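Enoyl-CoA hydratase (Bacillus halodurans, PDB 3LKE) catalyses the hydration of enoyl-CoA thioesters and belongs to the crotonase-like enoyl-CoA hydratase/isomerase family. Local coordinates at the interface of chains A and B. Sequence-based numbering; all coordinates share one arbitrary frame. Chains: chain A/B, Enoyl-CoA hydratase.

Contact 1: the interface of chains A and B. Residues chain A 142-145, 166, 241; chain B 211, 214-215, 218.
A:Gly142 turns the chain in a left-handed conformation, and the loop then runs extended through A:Ile143, A:Ser144 and A:Pro145 against helix 209-220 of chain B, which presents B:Ala211, B:Ala214, B:Thr215 and B:Leu218. B:Thr215 carries the centre. Its methyl CG2 meets the A:Pro145 ring, 3.7 Å from CD, and the two side chains cross at about a right angle. The tip of A:Leu166, CD1, reaches the same methyl from helix 159-168. With OG1 beside its own backbone N (chi1 -62°), the hydroxyl turns back along the helix and bonds B:Ala211 O at 2.8 Å. It approaches from above the carbonyl plane, 43° out of it. OG1 also lies 2.8 Å from water 1, which in turn lies 2.8 Å from the carbonyl oxygen A:Ile143 O. The chains thus share a polar link here through water. On one flank B:Ala211 CB sits against the A:Gly142 backbone, while A:Leu241 brings CD2 to 4.0 Å from B:Ala211 CA. The small alanine probably lets the loop and the end of helix 223-241 come near the helix backbone. On the other flank B:Leu218 CD1 touches A:Ser144 CB at 3.8 Å. No polar atoms bond directly across the patch. It is a mostly apolar helix-against-loop seam that joins two copies in the deposited trimer. Crotonase-family enzymes commonly assemble from trimers, so this contact probably helps hold the biological oligomer together.

Contact 2: the interface of chains A and B. Residues chain A 160, 164, 167; chain B 125, 200, 204.
A:Asn164 lays its side-chain amide over one face of the B:Arg125 guanidinium. The two planes are 14° apart and stacked. A:Asn164 ND2 stands 3.3 Å above the guanidinium plane, toward its rim, and CG is 3.7 Å from B:Arg125 CZ. No direct hydrogen bond joins the pair. The arginine reaches across by an extended chain from CG to NE, and chi4 of 83° turns the flat group against the amide. Beside this stack, A:Leu167 points CD1 at the phenol end of B:Tyr200, 3.4 Å from CZ. The leucine and tyrosine side chains cross at about a right angle. These two pairs form the tight part of the contact.

The packing is looser toward B:Val204, whose CG2 lies 4.1 Å from A:Leu167 CD2. On the watery side, two bound waters fill in for direct polar bonds. Water 2 lies in the guanidinium plane at its edge and accepts from B:Arg125 NH1 at 3.0 Å. It also lies 2.8 Å from A:Glu160 O, a backbone carbonyl of helix 159-168. An alanine in place of B:Arg125 would probably leave the A:Asn164 amide without its stacking partner, open a gap beside it and cost water 2 its guanidinium donor. Water 3 continues the chain, 2.9 Å from water 2. A:Asn164 ND2 donates to water 3 in a nearly straight bond, 167° at the hydrogen, and the phenol oxygen B:Tyr200 OH lies 2.7 Å from the same water.

Contact 1: the interface of chains A and B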
ATOM      1  N   GLY A 142      -8.364 -13.522 -22.744  1.00 27.90           N
ATOM      2  CA  GLY A 142      -8.049 -12.393 -23.598  1.00 30.44           C
ATOM      3  C   GLY A 142      -8.858 -11.156 -23.246  1.00 30.07           C
ATOM      4  O   GLY A 142      -9.075 -10.283 -24.089  1.00 28.79           O
ATOM      5  N   ILE A 143      -9.304 -11.065 -21.995  1.00 26.28           N
ATOM      6  CA  ILE A 143      -9.997  -9.864 -21.549  1.00 25.34           C
ATOM      7  C   ILE A 143      -9.278  -9.153 -20.404  1.00 26.65           C
ATOM      8  O   ILE A 143      -8.338  -9.692 -19.816  1.00 27.48           O
ATOM      9  CB  ILE A 143     -11.433 -10.157 -21.145  1.00 31.81           C
ATOM     10  CG1 ILE A 143     -11.459 -11.138 -19.977  1.00 28.76           C
ATOM     11  CG2 ILE A 143     -12.209 -10.712 -22.346  1.00 26.89           C
ATOM     12  CD1 ILE A 143     -12.815 -11.215 -19.306  1.00 28.54           C
ATOM     13  N   SER A 144      -9.717  -7.930 -20.112  1.00 27.60           N
ATOM     14  CA  SER A 144      -9.152  -7.148 -19.009  1.00 26.50           C
ATOM     15  C   SER A 144      -9.967  -7.392 -17.743  1.00 25.97           C
ATOM     16  O   SER A 144     -11.099  -7.864 -17.813  1.00 25.09           O
ATOM     17  CB  SER A 144      -9.153  -5.664 -19.354  1.00 25.25           C
ATOM     18  OG  SER A 144     -10.384  -5.296 -19.968  1.00 30.95           O
ATOM     19  N   PRO A 145      -9.392  -7.078 -16.576  1.00 23.67           N
ATOM     20  CA  PRO A 145     -10.135  -7.342 -15.339  1.00 24.03           C
ATOM     21  C   PRO A 145     -11.277  -6.358 -15.192  1.00 27.60           C
ATOM     22  O   PRO A 145     -11.128  -5.181 -15.532  1.00 28.14           O
ATOM     23  CB  PRO A 145      -9.103  -7.084 -14.238  1.00 22.13           C
ATOM     24  CG  PRO A 145      -7.771  -7.003 -14.941  1.00 25.40           C
ATOM     25  CD  PRO A 145      -8.049  -6.535 -16.321  1.00 24.43           C
ATOM     26  N   LEU A 166      -2.387 -13.209 -12.519  1.00 23.64           N
ATOM     27  CA  LEU A 166      -3.140 -13.219 -13.773  1.00 29.11           C
ATOM     28  C   LEU A 166      -2.416 -14.033 -14.849  1.00 29.29           C
ATOM     29  O   LEU A 166      -3.050 -14.753 -15.626  1.00 24.79           O
ATOM     30  CB  LEU A 166      -3.424 -11.793 -14.264  1.00 23.74           C
ATOM     31  CG  LEU A 166      -4.366 -10.981 -13.363  1.00 26.83           C
ATOM     32  CD1 LEU A 166      -4.523  -9.532 -13.837  1.00 24.66           C
ATOM     33  CD2 LEU A 166      -5.734 -11.657 -13.239  1.00 26.05           C
ATOM     34  N   LEU A 241     -12.603  -4.435 -25.976  1.00 28.21           N
ATOM     35  CA  LEU A 241     -12.024  -5.739 -26.268  1.00 27.44           C
ATOM     36  C   LEU A 241     -13.073  -6.717 -26.828  1.00 30.95           C
ATOM     37  O   LEU A 241     -12.755  -7.585 -27.643  1.00 31.27           O
ATOM     38  CB  LEU A 241     -11.360  -6.323 -25.017  1.00 29.22           C
ATOM     39  CG  LEU A 241      -9.992  -5.752 -24.657  1.00 29.32           C
ATOM     40  CD1 LEU A 241      -9.635  -6.089 -23.204  1.00 26.48           C
ATOM     41  CD2 LEU A 241      -8.920  -6.277 -25.617  1.00 28.62           C
TER
ATOM     42  N   ALA B 211      -5.172  -7.147 -24.752  1.00 25.54           N
ATOM     43  CA  ALA B 211      -5.782  -7.349 -23.436  1.00 25.08           C
ATOM     44  C   ALA B 211      -4.741  -7.077 -22.348  1.00 25.47           C
ATOM     45  O   ALA B 211      -5.037  -6.437 -21.338  1.00 24.53           O
ATOM     46  CB  ALA B 211      -6.338  -8.757 -23.309  1.00 27.78           C
ATOM     47  N   ALA B 214      -4.381  -3.364 -22.013  1.00 23.06           N
ATOM     48  CA  ALA B 214      -5.524  -2.775 -21.305  1.00 22.37           C
ATOM     49  C   ALA B 214      -5.465  -3.111 -19.817  1.00 23.33           C
ATOM     50  O   ALA B 214      -5.786  -2.283 -18.957  1.00 23.32           O
ATOM     51  CB  ALA B 214      -6.852  -3.280 -21.910  1.00 23.84           C
ATOM     52  N   THR B 215      -5.066  -4.341 -19.524  1.00 23.28           N
ATOM     53  CA  THR B 215      -4.939  -4.778 -18.138  1.00 23.44           C
ATOM     54  C   THR B 215      -3.914  -3.924 -17.389  1.00 23.01           C
ATOM     55  O   THR B 215      -4.200  -3.392 -16.314  1.00 24.19           O
ATOM     56  CB  THR B 215      -4.546  -6.258 -18.054  1.00 24.21           C
ATOM     57  OG1 THR B 215      -5.576  -7.059 -18.655  1.00 22.47           O
ATOM     58  CG2 THR B 215      -4.371  -6.681 -16.594  1.00 25.09           C
ATOM     59  N   LEU B 218      -5.234  -0.383 -16.784  1.00 22.28           N
ATOM     60  CA  LEU B 218      -6.231  -0.318 -15.722  1.00 21.33           C
ATOM     61  C   LEU B 218      -5.578  -0.441 -14.337  1.00 21.93           C
ATOM     62  O   LEU B 218      -5.883   0.320 -13.419  1.00 21.70           O
ATOM     63  CB  LEU B 218      -7.257  -1.435 -15.919  1.00 20.73           C
ATOM     64  CG  LEU B 218      -8.265  -1.125 -17.029  1.00 20.08           C
ATOM     65  CD1 LEU B 218      -9.029  -2.408 -17.364  1.00 22.76           C
ATOM     66  CD2 LEU B 218      -9.210  -0.022 -16.605  1.00 20.89           C
TER
HETATM   67  O   HOH W   1      -5.932  -9.781 -18.334  1.00 34.80           O

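Contact 2: the interface of chains A and B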
ATOM      1  N   GLU A 160       2.845  -6.305  -8.557  1.00 20.16           N
ATOM      2  CA  GLU A 160       3.680  -7.371  -9.098  1.00 20.81           C
ATOM      3  C   GLU A 160       2.980  -8.711  -8.932  1.00 22.07           C
ATOM      4  O   GLU A 160       2.952  -9.545  -9.839  1.00 23.35           O
ATOM      5  CB  GLU A 160       5.035  -7.399  -8.388  1.00 23.60           C
ATOM      6  CG  GLU A 160       5.945  -6.222  -8.774  1.00 24.24           C
ATOM      7  CD  GLU A 160       5.750  -5.005  -7.884  1.00 26.51           C
ATOM      8  OE1 GLU A 160       4.739  -4.950  -7.145  1.00 26.56           O
ATOM      9  OE2 GLU A 160       6.613  -4.102  -7.938  1.00 25.96           O
ATOM     10  N   ASN A 164       1.482 -11.482 -11.751  1.00 25.77           N
ATOM     11  CA  ASN A 164       1.832 -12.894 -11.734  1.00 23.73           C
ATOM     12  C   ASN A 164       0.638 -13.823 -11.547  1.00 25.96           C
ATOM     13  O   ASN A 164       0.596 -14.906 -12.134  1.00 24.86           O
ATOM     14  CB  ASN A 164       2.891 -13.191 -10.680  1.00 24.04           C
ATOM     15  CG  ASN A 164       3.682 -14.430 -11.005  1.00 30.68           C
ATOM     16  OD1 ASN A 164       3.648 -15.415 -10.263  1.00 32.39           O
ATOM     17  ND2 ASN A 164       4.404 -14.393 -12.125  1.00 27.59           N
ATOM     18  N   LEU A 167      -1.091 -13.945 -14.874  1.00 27.77           N
ATOM     19  CA  LEU A 167      -0.310 -14.702 -15.848  1.00 28.02           C
ATOM     20  C   LEU A 167      -0.444 -16.199 -15.621  1.00 31.80           C
ATOM     21  O   LEU A 167      -0.484 -16.974 -16.572  1.00 34.54           O
ATOM     22  CB  LEU A 167       1.170 -14.331 -15.782  1.00 28.12           C
ATOM     23  CG  LEU A 167       1.639 -13.003 -16.361  1.00 32.15           C
ATOM     24  CD1 LEU A 167       3.161 -12.938 -16.269  1.00 35.14           C
ATOM     25  CD2 LEU A 167       1.185 -12.827 -17.811  1.00 35.23           C
TER
ATOM     26  N   ARG B 125       8.130  -7.484 -13.399  1.00 23.04           N
ATOM     27  CA  ARG B 125       8.754  -8.516 -12.582  1.00 23.29           C
ATOM     28  C   ARG B 125      10.268  -8.355 -12.577  1.00 25.52           C
ATOM     29  O   ARG B 125      10.865  -7.994 -13.595  1.00 27.00           O
ATOM     30  CB  ARG B 125       8.371  -9.915 -13.073  1.00 25.03           C
ATOM     31  CG  ARG B 125       8.611 -11.019 -12.046  1.00 25.03           C
ATOM     32  CD  ARG B 125       7.886 -12.304 -12.436  1.00 26.44           C
ATOM     33  NE  ARG B 125       7.945 -13.319 -11.381  1.00 27.77           N
ATOM     34  CZ  ARG B 125       7.127 -13.370 -10.336  1.00 28.22           C
ATOM     35  NH1 ARG B 125       6.186 -12.449 -10.176  1.00 26.54           N
ATOM     36  NH2 ARG B 125       7.260 -14.336  -9.432  1.00 30.73           N
ATOM     37  N   TYR B 200       8.349 -18.434 -18.507  1.00 35.51           N
ATOM     38  CA  TYR B 200       7.602 -17.229 -18.184  1.00 33.99           C
ATOM     39  C   TYR B 200       7.023 -16.598 -19.451  1.00 31.89           C
ATOM     40  O   TYR B 200       5.861 -16.187 -19.484  1.00 30.91           O
ATOM     41  CB  TYR B 200       8.505 -16.242 -17.447  1.00 31.13           C
ATOM     42  CG  TYR B 200       7.809 -14.983 -16.990  1.00 30.84           C
ATOM     43  CD1 TYR B 200       7.069 -14.960 -15.809  1.00 31.97           C
ATOM     44  CD2 TYR B 200       7.897 -13.814 -17.738  1.00 31.82           C
ATOM     45  CE1 TYR B 200       6.422 -13.800 -15.390  1.00 26.86           C
ATOM     46  CE2 TYR B 200       7.267 -12.655 -17.333  1.00 31.26           C
ATOM     47  CZ  TYR B 200       6.534 -12.649 -16.159  1.00 29.34           C
ATOM     48  OH  TYR B 200       5.916 -11.481 -15.772  1.00 28.12           O
ATOM     49  N   VAL B 204       3.275 -15.729 -20.930  1.00 29.74           N
ATOM     50  CA  VAL B 204       2.845 -14.433 -21.440  1.00 30.35           C
ATOM     51  C   VAL B 204       2.225 -14.573 -22.837  1.00 30.54           C
ATOM     52  O   VAL B 204       1.250 -13.894 -23.161  1.00 29.65           O
ATOM     53  CB  VAL B 204       3.994 -13.399 -21.513  1.00 27.76           C
ATOM     54  CG1 VAL B 204       3.510 -12.131 -22.218  1.00 29.37           C
ATOM     55  CG2 VAL B 204       4.526 -13.065 -20.123  1.00 27.70           C
TER
HETATM   56  O   HOH W   2       5.208  -9.876 -11.392  1.00 26.75           O
HETATM   57  O   HOH W   3       4.530 -11.786 -13.427  1.00 27.40           O

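Contact 1 and contact 2 are neighbouring patches of one interface, with C-alpha centres about 14 Å apart. Helix 159-168 of chain A serves both: A:Leu166 turns to contact 1, while A:Glu160, A:Asn164 and A:Leu167 turn to contact 2. Chain B answers with helix 209-220 in contact 1, and with strand 125-129 and helix 190-205 in contact 2. One helix of chain A thus probably ties the two patches into a single surface. The chains are copies of one protein, yet different surfaces meet. This suits the three-copy deposited assembly, which is probably the family trimer.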